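Local coordinates for neural-cadherin (Drosophila melanogaster, PDB 3UBH), which mediates calcium-dependent, homophilic adhesion between cells through a row of extracellular cadherin domains, at residues D328-N333 with T411-T416; G341-R346 with N374-N379; Y362-D367 with Y392-T397. One frame throughout, in Å; residues are numbered along the deposited sequence.

Contact 1 of 3, residues D328-N333 with T411-T416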
loop_
_atom_site.group_PDB
_atom_site.type_symbol
_atom_site.label_atom_id
_atom_site.label_comp_id
_atom_site.label_asym_id
_atom_site.label_seq_id
_atom_site.Cartn_x
_atom_site.Cartn_y
_atom_site.Cartn_z
ATOM N N ASP A 328 22.284 14.471 37.341
ATOM C CA ASP A 328 21.407 14.508 38.518
ATOM C C ASP A 328 21.021 15.940 38.863
ATOM O O ASP A 328 21.680 16.886 38.441
ATOM C CB ASP A 328 22.022 13.788 39.727
ATOM C CG ASP A 328 23.365 14.343 40.111
ATOM O OD1 ASP A 328 23.438 15.049 41.151
ATOM O OD2 ASP A 328 24.341 14.071 39.377
ATOM N N TYR A 329 19.932 16.091 39.604
ATOM C CA TYR A 329 19.400 17.406 39.915
ATOM C C TYR A 329 19.268 17.596 41.416
ATOM O O TYR A 329 18.926 16.665 42.156
ATOM C CB TYR A 329 18.049 17.614 39.231
ATOM C CG TYR A 329 18.106 17.554 37.725
ATOM C CD1 TYR A 329 18.042 16.332 37.052
ATOM C CD2 TYR A 329 18.219 18.718 36.969
ATOM C CE1 TYR A 329 18.107 16.274 35.657
ATOM C CE2 TYR A 329 18.272 18.673 35.580
ATOM C CZ TYR A 329 18.220 17.449 34.927
ATOM O OH TYR A 329 18.287 17.406 33.546
ATOM N N GLN A 330 19.519 18.820 41.853
ATOM C CA GLN A 330 19.615 19.137 43.258
ATOM C C GLN A 330 19.020 20.524 43.495
ATOM O O GLN A 330 19.356 21.470 42.790
ATOM C CB GLN A 330 21.088 19.141 43.623
ATOM C CG GLN A 330 21.399 18.895 45.059
ATOM C CD GLN A 330 22.890 18.882 45.317
ATOM O OE1 GLN A 330 23.688 18.746 44.389
ATOM N NE2 GLN A 330 23.274 19.007 46.578
ATOM N N ALA A 331 18.132 20.645 44.476
ATOM C CA ALA A 331 17.637 21.964 44.905
ATOM C C ALA A 331 17.936 22.136 46.385
ATOM O O ALA A 331 17.794 21.193 47.160
ATOM C CB ALA A 331 16.154 22.112 44.633
ATOM N N HIS A 332 18.364 23.333 46.766
ATOM C CA HIS A 332 18.768 23.609 48.142
ATOM C C HIS A 332 17.867 24.624 48.828
ATOM O O HIS A 332 17.058 25.289 48.175
ATOM C CB HIS A 332 20.195 24.142 48.172
ATOM C CG HIS A 332 21.237 23.078 48.260
ATOM N ND1 HIS A 332 21.647 22.537 49.463
ATOM C CD2 HIS A 332 21.961 22.456 47.296
ATOM C CE1 HIS A 332 22.580 21.628 49.236
ATOM N NE2 HIS A 332 22.788 21.559 47.929
ATOM N N ASN A 333 18.029 24.738 50.146
ATOM C CA ASN A 333 17.352 25.763 50.945
ATOM C C ASN A 333 15.850 25.848 50.688
ATOM O O ASN A 333 15.278 26.939 50.688
ATOM C CB ASN A 333 17.987 27.139 50.700
ATOM C CG ASN A 333 19.469 27.146 50.954
ATOM O OD1 ASN A 333 19.913 26.984 52.095
ATOM N ND2 ASN A 333 20.257 27.342 49.889
ATOM N N THR A 411 18.683 11.084 39.246
ATOM C CA THR A 411 18.457 11.307 40.667
ATOM C C THR A 411 18.016 12.759 40.869
ATOM O O THR A 411 18.500 13.656 40.171
ATOM C CB THR A 411 19.749 11.027 41.455
ATOM O OG1 THR A 411 20.231 9.707 41.138
ATOM C CG2 THR A 411 19.522 11.156 42.949
ATOM N N VAL A 412 17.091 12.982 41.803
ATOM C CA VAL A 412 16.777 14.334 42.283
ATOM C C VAL A 412 16.898 14.394 43.806
ATOM O O VAL A 412 16.367 13.523 44.517
ATOM C CB VAL A 412 15.372 14.789 41.868
ATOM C CG1 VAL A 412 15.064 16.183 42.409
ATOM C CG2 VAL A 412 15.263 14.809 40.385
ATOM N N ARG A 413 17.605 15.419 44.289
ATOM C CA ARG A 413 17.786 15.638 45.720
ATOM C C ARG A 413 17.115 16.945 46.081
ATOM O O ARG A 413 17.355 17.983 45.442
ATOM C CB ARG A 413 19.275 15.688 46.102
ATOM C CG ARG A 413 20.069 14.397 45.830
ATOM C CD ARG A 413 21.532 14.441 46.316
ATOM N NE ARG A 413 22.383 15.430 45.644
ATOM C CZ ARG A 413 22.900 15.310 44.419
ATOM N NH1 ARG A 413 22.663 14.240 43.669
ATOM N NH2 ARG A 413 23.654 16.285 43.923
ATOM N N VAL A 414 16.259 16.910 47.093
ATOM C CA VAL A 414 15.679 18.141 47.601
ATOM C C VAL A 414 16.087 18.292 49.065
ATOM O O VAL A 414 15.678 17.491 49.900
ATOM C CB VAL A 414 14.132 18.154 47.454
ATOM C CG1 VAL A 414 13.539 19.446 48.000
ATOM C CG2 VAL A 414 13.705 17.942 46.001
ATOM N N TYR A 415 16.912 19.294 49.373
ATOM C CA TYR A 415 17.265 19.591 50.763
ATOM C C TYR A 415 16.318 20.645 51.338
ATOM O O TYR A 415 16.186 21.743 50.803
ATOM C CB TYR A 415 18.713 20.069 50.886
ATOM C CG TYR A 415 19.794 19.051 50.554
ATOM C CD1 TYR A 415 20.511 18.405 51.567
ATOM C CD2 TYR A 415 20.134 18.761 49.225
ATOM C CE1 TYR A 415 21.527 17.484 51.265
ATOM C CE2 TYR A 415 21.148 17.840 48.913
ATOM C CZ TYR A 415 21.841 17.213 49.937
ATOM O OH TYR A 415 22.836 16.311 49.628
ATOM N N THR A 416 15.657 20.314 52.432
ATOM C CA THR A 416 14.719 21.242 53.033
ATOM C C THR A 416 15.267 21.856 54.321
ATOM O O THR A 416 16.282 21.415 54.858
ATOM C CB THR A 416 13.409 20.536 53.376
ATOM O OG1 THR A 416 13.701 19.418 54.226
ATOM C CG2 THR A 416 12.696 20.049 52.119
#
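D328-H332 and T411-Y415 are parallel neighbours in the mixed sheet of the fourth cadherin domain in this chain, paired by backbone bonds and, on one face, by polar and aromatic side chains. The backbone bonds alternate in direction: Y329 N gives to T411 O, R413 N to Y329 O (2.8 Å), A331 N to R413 O and Y415 N to A331 O. Above them, the R413 side chain bends at its third torsion (chi3 -64°), which turns the guanidinium back over the neighbouring strand. Its NH1 forms a salt bridge with D328 OD1 (2.8 Å). The carboxylate oxygen lies close to the guanidinium plane but is itself approached from well above the carboxylate plane; NH2 adds a weak bond to the same oxygen.

This parallel pairing of the second part of the split N-terminal strand with the last strand characterises the cadherin repeat, a seven-stranded Greek-key beta-sandwich whose other strands in this sheet run antiparallel. T411-T416 is flanked on its second edge by strand 391-400, whereas 328-335 is outermost.

Further along the polar face, the H332 and Y415 rings form an offset stack, with centroids 4.7 Å apart and planes only 5° from parallel. H332 CE1 sits over the rim of the tyrosine face, while Y391 meets Y415 edge-to-face. Q330 NE2 approaches Y415 CE2 obliquely, at 3.4 Å. On the reverse face Y329, A331, V412 and V414 turn inward; Y329 CB packs on V412 CG2 (4.1 Å), and the Y329 side chain packs on L345 and V347 of the opposing sheet.

Contact 2 of 3, residues G341-R346 with N374-N379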
loop_
_atom_site.group_PDB
_atom_site.type_symbol
_atom_site.label_atom_id
_atom_site.label_comp_id
_atom_site.label_asym_id
_atom_site.label_seq_id
_atom_site.Cartn_x
_atom_site.Cartn_y
_atom_site.Cartn_z
ATOM N N GLY A 341 2.237 23.047 45.311
ATOM C CA GLY A 341 2.230 23.602 43.969
ATOM C C GLY A 341 3.394 24.521 43.646
ATOM O O GLY A 341 3.392 25.154 42.594
ATOM N N THR A 342 4.393 24.595 44.527
ATOM C CA THR A 342 5.546 25.464 44.287
ATOM C C THR A 342 6.572 24.774 43.405
ATOM O O THR A 342 6.941 23.620 43.662
ATOM C CB THR A 342 6.280 25.882 45.586
ATOM O OG1 THR A 342 5.366 25.953 46.686
ATOM C CG2 THR A 342 6.971 27.237 45.388
ATOM N N SER A 343 7.045 25.482 42.380
ATOM C CA SER A 343 8.139 24.983 41.548
ATOM C C SER A 343 9.391 24.873 42.403
ATOM O O SER A 343 9.865 25.869 42.952
ATOM C CB SER A 343 8.394 25.913 40.361
ATOM O OG SER A 343 7.200 26.171 39.649
ATOM N N ILE A 344 9.906 23.656 42.532
ATOM C CA ILE A 344 11.111 23.409 43.318
ATOM C C ILE A 344 12.334 23.466 42.404
ATOM O O ILE A 344 13.343 24.117 42.717
ATOM C CB ILE A 344 11.017 22.071 44.056
ATOM C CG1 ILE A 344 10.122 22.225 45.289
ATOM C CG2 ILE A 344 12.387 21.582 44.468
ATOM C CD1 ILE A 344 9.557 20.931 45.823
ATOM N N LEU A 345 12.228 22.790 41.265
ATOM C CA LEU A 345 13.249 22.863 40.229
ATOM C C LEU A 345 12.655 22.424 38.910
ATOM O O LEU A 345 11.604 21.777 38.877
ATOM C CB LEU A 345 14.465 21.991 40.573
ATOM C CG LEU A 345 14.415 20.480 40.312
ATOM C CD1 LEU A 345 15.810 19.967 40.073
ATOM C CD2 LEU A 345 13.749 19.703 41.440
ATOM N N ARG A 346 13.340 22.774 37.830
ATOM C CA ARG A 346 12.941 22.366 36.500
ATOM C C ARG A 346 13.928 21.328 35.971
ATOM O O ARG A 346 15.139 21.410 36.212
ATOM C CB ARG A 346 12.883 23.575 35.568
ATOM C CG ARG A 346 12.009 23.375 34.345
ATOM C CD ARG A 346 12.437 24.325 33.245
ATOM N NE ARG A 346 11.590 24.229 32.056
ATOM C CZ ARG A 346 10.625 25.093 31.736
ATOM N NH1 ARG A 346 10.360 26.140 32.515
ATOM N NH2 ARG A 346 9.920 24.913 30.624
ATOM N N ASN A 374 6.264 19.901 31.066
ATOM C CA ASN A 374 7.348 20.870 30.911
ATOM C C ASN A 374 8.538 20.617 31.832
ATOM O O ASN A 374 9.479 21.411 31.867
ATOM C CB ASN A 374 6.829 22.284 31.120
ATOM C CG ASN A 374 6.059 22.792 29.929
ATOM O OD1 ASN A 374 6.601 22.900 28.826
ATOM N ND2 ASN A 374 4.785 23.117 30.139
ATOM N N GLY A 375 8.489 19.523 32.581
ATOM C CA GLY A 375 9.579 19.152 33.473
ATOM C C GLY A 375 9.645 19.908 34.787
ATOM O O GLY A 375 10.574 19.711 35.571
ATOM N N ILE A 376 8.671 20.780 35.035
ATOM C CA ILE A 376 8.601 21.487 36.306
ATOM C C ILE A 376 8.247 20.496 37.423
ATOM O O ILE A 376 7.156 19.910 37.435
ATOM C CB ILE A 376 7.597 22.664 36.265
ATOM C CG1 ILE A 376 8.039 23.711 35.232
ATOM C CG2 ILE A 376 7.463 23.293 37.651
ATOM C CD1 ILE A 376 7.021 24.833 34.973
ATOM N N ILE A 377 9.194 20.287 38.334
ATOM C CA ILE A 377 8.968 19.428 39.488
ATOM C C ILE A 377 8.371 20.288 40.586
ATOM O O ILE A 377 8.931 21.324 40.969
ATOM C CB ILE A 377 10.256 18.719 39.967
ATOM C CG1 ILE A 377 10.659 17.638 38.961
ATOM C CG2 ILE A 377 10.054 18.116 41.355
ATOM C CD1 ILE A 377 11.832 16.818 39.367
ATOM N N VAL A 378 7.223 19.843 41.082
ATOM C CA VAL A 378 6.421 20.636 41.983
ATOM C C VAL A 378 6.274 19.932 43.321
ATOM O O VAL A 378 6.561 18.745 43.461
ATOM C CB VAL A 378 5.046 20.943 41.337
ATOM C CG1 VAL A 378 3.911 20.106 41.942
ATOM C CG2 VAL A 378 4.749 22.412 41.437
ATOM N N ASN A 379 5.838 20.698 44.304
ATOM C CA ASN A 379 5.495 20.224 45.631
ATOM C C ASN A 379 4.092 19.591 45.607
ATOM O O ASN A 379 3.102 20.309 45.440
ATOM C CB ASN A 379 5.513 21.462 46.543
ATOM C CG ASN A 379 5.129 21.161 47.959
ATOM O OD1 ASN A 379 5.258 20.032 48.416
ATOM N ND2 ASN A 379 4.661 22.173 48.671
#
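Backbone hydrogen bonds join G341-R346 to N374-N379 as antiparallel partners, and their spacing is uneven. I344 N gives to I377 O at 3.0 Å and I377 N returns to L345 O at 2.9 Å, so two residues on one strand face a single residue on the other. With I344 at psi -47°, this is a classic beta bulge. Beyond it, N379 N reaches T342 O (3.2 Å), and G341 N closes the end on N379 O (2.9 Å).

Packing contacts fall on both faces. L345 and I377 lie side by side and point the same way into the domain, L345 CD2 touching I377 CB at 3.9 Å; V412 of the facing sheet covers both. The CD1 methyl of I344 extends alongside the backbone of N379. Across the outer face, the I376 CG2 methyl lies against the S343 hydroxyl, 3.5 Å from OG, and the extended R346 chain runs obliquely past I376 CG1.

Two polar side chains are held by one carbonyl: T342 OG1 and N379 ND2 both bond to P339 O, tying the start of one strand to the end of the other. R346 NE comes only to 3.5 Å from N374 O, a loose approach, while D372 OD2 accepts the I376 amide. Together these strands are the central pair of the antiparallel sheet that forms one layer of the cadherin beta-sandwich, with L345 and I377 on its inner face.

Contact 3 of 3, residues Y362-D367 with Y392-T397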
loop_
_atom_site.group_PDB
_atom_site.type_symbol
_atom_site.label_atom_id
_atom_site.label_comp_id
_atom_site.label_asym_id
_atom_site.label_seq_id
_atom_site.Cartn_x
_atom_site.Cartn_y
_atom_site.Cartn_z
ATOM N N TYR A 362 6.946 12.824 31.647
ATOM C CA TYR A 362 7.769 12.831 32.864
ATOM C C TYR A 362 7.063 12.207 34.061
ATOM O O TYR A 362 5.878 12.469 34.313
ATOM C CB TYR A 362 8.198 14.245 33.241
ATOM C CG TYR A 362 9.166 14.903 32.292
ATOM C CD1 TYR A 362 8.737 15.883 31.401
ATOM C CD2 TYR A 362 10.514 14.556 32.288
ATOM C CE1 TYR A 362 9.622 16.498 30.522
ATOM C CE2 TYR A 362 11.411 15.174 31.403
ATOM C CZ TYR A 362 10.953 16.141 30.525
ATOM O OH TYR A 362 11.827 16.756 29.661
ATOM N N LEU A 363 7.807 11.392 34.806
ATOM C CA LEU A 363 7.304 10.779 36.034
ATOM C C LEU A 363 8.259 11.018 37.207
ATOM O O LEU A 363 9.420 11.399 37.018
ATOM C CB LEU A 363 7.074 9.273 35.841
ATOM C CG LEU A 363 6.466 8.760 34.531
ATOM C CD1 LEU A 363 6.620 7.248 34.433
ATOM C CD2 LEU A 363 5.015 9.144 34.411
ATOM N N VAL A 364 7.762 10.775 38.414
ATOM C CA VAL A 364 8.545 10.939 39.634
ATOM C C VAL A 364 8.234 9.782 40.592
ATOM O O VAL A 364 7.071 9.401 40.747
ATOM C CB VAL A 364 8.246 12.313 40.246
ATOM C CG1 VAL A 364 8.465 12.313 41.725
ATOM C CG2 VAL A 364 9.105 13.379 39.574
ATOM N N SER A 365 9.267 9.210 41.211
ATOM C CA SER A 365 9.107 8.000 42.036
ATOM C C SER A 365 8.595 8.265 43.460
ATOM O O SER A 365 8.165 7.342 44.169
ATOM C CB SER A 365 10.418 7.218 42.085
ATOM O OG SER A 365 11.415 7.932 42.786
ATOM N N ASP A 366 8.635 9.528 43.872
ATOM C CA ASP A 366 8.220 9.930 45.209
ATOM C C ASP A 366 6.936 10.756 45.136
ATOM O O ASP A 366 6.960 11.908 44.683
ATOM C CB ASP A 366 9.334 10.758 45.849
ATOM C CG ASP A 366 9.289 10.744 47.359
ATOM O OD1 ASP A 366 8.196 10.900 47.938
ATOM O OD2 ASP A 366 10.371 10.591 47.961
ATOM N N ASP A 367 5.826 10.190 45.611
ATOM C CA ASP A 367 4.536 10.880 45.521
ATOM C C ASP A 367 4.427 12.178 46.365
ATOM O O ASP A 367 3.367 12.804 46.422
ATOM C CB ASP A 367 3.352 9.908 45.735
ATOM C CG ASP A 367 3.287 9.326 47.152
ATOM O OD1 ASP A 367 2.408 8.459 47.383
ATOM O OD2 ASP A 367 4.079 9.728 48.043
ATOM N N TYR A 392 14.884 14.798 50.651
ATOM C CA TYR A 392 14.222 13.864 49.760
ATOM C C TYR A 392 15.162 13.453 48.640
ATOM O O TYR A 392 15.834 14.296 48.051
ATOM C CB TYR A 392 12.950 14.487 49.199
ATOM C CG TYR A 392 11.922 14.797 50.263
ATOM C CD1 TYR A 392 11.934 16.019 50.939
ATOM C CD2 TYR A 392 10.944 13.866 50.610
ATOM C CE1 TYR A 392 10.999 16.307 51.926
ATOM C CE2 TYR A 392 10.004 14.151 51.602
ATOM C CZ TYR A 392 10.042 15.378 52.254
ATOM O OH TYR A 392 9.106 15.673 53.232
ATOM N N GLU A 393 15.227 12.148 48.381
ATOM C CA GLU A 393 15.997 11.592 47.275
ATOM C C GLU A 393 15.125 10.668 46.423
ATOM O O GLU A 393 14.658 9.636 46.901
ATOM C CB GLU A 393 17.218 10.827 47.781
ATOM C CG GLU A 393 18.188 10.514 46.669
ATOM C CD GLU A 393 19.181 9.425 47.005
ATOM O OE1 GLU A 393 18.749 8.267 47.222
ATOM O OE2 GLU A 393 20.397 9.727 47.014
ATOM N N PHE A 394 14.915 11.037 45.164
ATOM C CA PHE A 394 14.042 10.271 44.278
ATOM C C PHE A 394 14.449 10.325 42.800
ATOM O O PHE A 394 15.387 11.025 42.413
ATOM C CB PHE A 394 12.601 10.751 44.428
ATOM C CG PHE A 394 12.394 12.185 44.012
ATOM C CD1 PHE A 394 12.040 12.502 42.692
ATOM C CD2 PHE A 394 12.555 13.217 44.926
ATOM C CE1 PHE A 394 11.841 13.815 42.306
ATOM C CE2 PHE A 394 12.359 14.531 44.545
ATOM C CZ PHE A 394 11.997 14.832 43.232
ATOM N N ILE A 395 13.697 9.611 41.976
ATOM C CA ILE A 395 14.050 9.434 40.586
ATOM C C ILE A 395 13.007 10.066 39.668
ATOM O O ILE A 395 11.801 9.881 39.872
ATOM C CB ILE A 395 14.243 7.932 40.278
ATOM C CG1 ILE A 395 15.356 7.379 41.169
ATOM C CG2 ILE A 395 14.572 7.716 38.807
ATOM C CD1 ILE A 395 15.663 5.923 40.975
ATOM N N VAL A 396 13.480 10.837 38.690
ATOM C CA VAL A 396 12.656 11.307 37.574
ATOM C C VAL A 396 12.865 10.389 36.386
ATOM O O VAL A 396 14.008 10.031 36.031
ATOM C CB VAL A 396 13.073 12.682 37.026
ATOM C CG1 VAL A 396 11.850 13.557 36.816
ATOM C CG2 VAL A 396 14.082 13.336 37.908
ATOM N N THR A 397 11.763 10.043 35.741
ATOM C CA THR A 397 11.838 9.295 34.516
ATOM C C THR A 397 11.396 10.238 33.427
ATOM O O THR A 397 10.486 11.036 33.654
ATOM C CB THR A 397 10.926 8.070 34.571
ATOM O OG1 THR A 397 11.260 7.294 35.729
ATOM C CG2 THR A 397 11.089 7.220 33.318
#
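L363 and T397 form a hydrogen-bonded antiparallel pair at one edge of the cadherin beta-sandwich, where outermost strand 360-364 runs beside 391-400 in the mixed sheet. Both members are donor and acceptor: L363 N gives to T397 O at 2.9 Å, and T397 N to L363 O at 3.0 Å. The T397 oxygen also receives a CA-H contact from Y362.

After V364 the strand ends, and the pairing is carried on by S365. Its amide bonds to I395 O (2.9 Å), while its hydroxyl oxygen accepts the I395 amide, I395 N to S365 OG being 2.9 Å. With OG set between backbone N and carbonyl carbon (chi1 67°), a side chain stands in for the carbonyl that would normally continue the pattern. Amides and carbonyls on the other edge of 392-397 pair with strand 407-417: Y392 with V414, F394 with V412 and V396 with A410. Other polar ends have partners too; Y362 OH bonds to A349 N, Y392 OH to L383 O, and D366 OD1 to H368 N.

V364, F394 and V396 make the inner face apolar. The CG1 branch of V364 meets F394 CD1 at 3.7 Å and its CG2 lies 3.9 Å from V396 CG1, while F369 stacks on the F394 ring. Beyond the strand end, D366 crosses F394 at about a right angle, carboxylate and ring planes 78° apart, and rests its CB 3.6 Å from F394 CB.

From the N terminus of the domain, 328-333 comes first and does not meet its partner until 411-416, so contact 1 closes a loop that holds both of the others. The chain then passes through 341-346 in the opposing sheet, returns at 362-367, crosses again to 374-379 and comes back at 392-397; contacts 2 and 3 therefore interlock, their segments alternating in the sequence. Contacts 1 and 3 share one sheet, where strands 407-417 and 391-400 are neighbours. Contact 2 belongs to the other layer, and the two layers also meet through A331 against I344, and through I377 CD1 reaching V396 and F394.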